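Local atomic coordinates of cystathionine beta-lyase family protein, YNBB B.subtilis ortholog (Clostridium acetobutylicum, PDB entry 3HVY), a protein that probably acts as a pyridoxal phosphate-dependent lyase of the methionine gamma-lyase family, possibly with a role in aluminium resistance. Residues D128-H131 with D132-G135. Sequence-based numbering, arbitrary orientation.
Sequences DTLH and DIIG
A Schellman motif closes the short helix 131-134, which lies on the crossover between the parallel strands 118-121 and 151-154 of the large mixed sheet, in a chain of the PLP-dependent aminotransferase clan. Ile134 N donates to Leu130 O (3.1 Å) in a nearly straight bond, N-H...O 169°. One residue on, Gly135 N reaches His131 O at 2.9 Å, the last i to i+4 bond. The motif pairs Met136 N with that same His131 O, and Gly135 N with Asp132 O, as the chain turns back. Glycine suits the C-prime place: with positive phi (98°), the residue has no beta-carbon to collide with the carbonyl oxygen of Ile134.

At the entry to the helix, water 1 stands in for the i to i+4 bond between Asp128 and Asp132. The water donates to Asp128 O (3.0 Å) and accepts from Asp132 N at 2.8 Å, while Asp128 O also accepts the i to i+3 bond of His131 N.

Leucine and isoleucines fill the buried side. The CD2 branch of Leu130 meets CD1 of Ile133 at 3.5 Å, tighter than an ordinary methyl contact; both side chains also pack against helix 101-111, and Ile133 touches Val273 of the second subunit. In Ile134, chi1 of -66° sets CG1 beside the backbone N, which lays CD1 against the preceding turn, 3.5 Å from Leu130 O, while that oxygen is engaged by Ile134 N.

The polar residues face other partners. Asp132 forms a salt bridge through OD2 with Lys140. NE2 of His131 is hydrogen-bonded to the carbonyl oxygen of Pro126, a bond that holds the imidazole back over the preceding turn; there Asp128 CA sits 3.6 Å above the plane of the His131 ring, displaced toward its rim.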
loop_
_atom_site.group_PDB
_atom_site.type_symbol
_atom_site.label_atom_id
_atom_site.label_comp_id
_atom_site.label_asym_id
_atom_site.label_seq_id
_atom_site.Cartn_x
_atom_site.Cartn_y
_atom_site.Cartn_z
ATOM N N ASP D 128 -13.901 -16.857 -25.236
ATOM C CA ASP D 128 -12.851 -16.442 -26.211
ATOM C C ASP D 128 -11.449 -16.388 -25.647
ATOM O O ASP D 128 -10.507 -16.794 -26.280
ATOM C CB ASP D 128 -13.186 -15.047 -26.763
ATOM C CG ASP D 128 -14.447 -15.044 -27.637
ATOM O OD1 ASP D 128 -14.696 -16.056 -28.349
ATOM O OD2 ASP D 128 -15.172 -14.013 -27.611
ATOM N N THR D 129 -11.337 -15.924 -24.421
ATOM C CA THR D 129 -10.052 -15.811 -23.773
ATOM C C THR D 129 -9.376 -17.142 -23.500
ATOM O O THR D 129 -8.175 -17.157 -23.259
ATOM C CB THR D 129 -10.195 -15.026 -22.460
ATOM O OG1 THR D 129 -11.112 -15.712 -21.581
ATOM C CG2 THR D 129 -10.728 -13.636 -22.769
ATOM N N LEU D 130 -10.102 -18.256 -23.574
ATOM C CA LEU D 130 -9.482 -19.570 -23.399
ATOM C C LEU D 130 -8.922 -20.162 -24.642
ATOM O O LEU D 130 -8.292 -21.196 -24.587
ATOM C CB LEU D 130 -10.492 -20.602 -22.907
ATOM C CG LEU D 130 -10.840 -20.609 -21.448
ATOM C CD1 LEU D 130 -11.275 -22.046 -21.185
ATOM C CD2 LEU D 130 -9.641 -20.225 -20.636
ATOM N N HIS D 131 -9.175 -19.544 -25.776
ATOM C CA HIS D 131 -8.822 -20.157 -27.040
ATOM C C HIS D 131 -7.343 -20.333 -27.210
ATOM O O HIS D 131 -6.893 -21.349 -27.750
ATOM C CB HIS D 131 -9.483 -19.405 -28.178
ATOM C CG HIS D 131 -10.984 -19.515 -28.162
ATOM N ND1 HIS D 131 -11.754 -19.345 -29.288
ATOM C CD2 HIS D 131 -11.848 -19.825 -27.159
ATOM C CE1 HIS D 131 -13.030 -19.501 -28.973
ATOM N NE2 HIS D 131 -13.114 -19.819 -27.693
ATOM N N ASP D 132 -6.573 -19.378 -26.718
ATOM C CA ASP D 132 -5.096 -19.506 -26.772
ATOM C C ASP D 132 -4.546 -20.477 -25.728
ATOM O O ASP D 132 -3.523 -21.123 -25.994
ATOM C CB ASP D 132 -4.419 -18.143 -26.648
ATOM C CG ASP D 132 -4.449 -17.328 -27.976
ATOM O OD1 ASP D 132 -4.587 -17.907 -29.075
ATOM O OD2 ASP D 132 -4.280 -16.104 -27.913
ATOM N N ILE D 133 -5.209 -20.571 -24.558
ATOM C CA ILE D 133 -4.854 -21.602 -23.529
ATOM C C ILE D 133 -4.923 -23.012 -24.148
ATOM O O ILE D 133 -3.982 -23.776 -24.086
ATOM C CB ILE D 133 -5.714 -21.488 -22.260
ATOM C CG1 ILE D 133 -5.242 -20.283 -21.448
ATOM C CG2 ILE D 133 -5.634 -22.792 -21.359
ATOM C CD1 ILE D 133 -6.208 -19.767 -20.413
ATOM N N ILE D 134 -6.022 -23.295 -24.832
ATOM C CA ILE D 134 -6.251 -24.572 -25.515
ATOM C C ILE D 134 -5.302 -24.745 -26.729
ATOM O O ILE D 134 -4.719 -25.814 -26.936
ATOM C CB ILE D 134 -7.736 -24.682 -25.944
ATOM C CG1 ILE D 134 -8.596 -24.759 -24.680
ATOM C CG2 ILE D 134 -7.919 -25.871 -26.888
ATOM C CD1 ILE D 134 -10.007 -24.242 -24.783
ATOM N N GLY D 135 -5.149 -23.682 -27.509
ATOM C CA GLY D 135 -4.290 -23.687 -28.705
ATOM C C GLY D 135 -5.130 -23.915 -29.940
ATOM O O GLY D 135 -4.932 -24.867 -30.682
HETATM O O HOH W 1 -7.532 -16.742 -26.437
#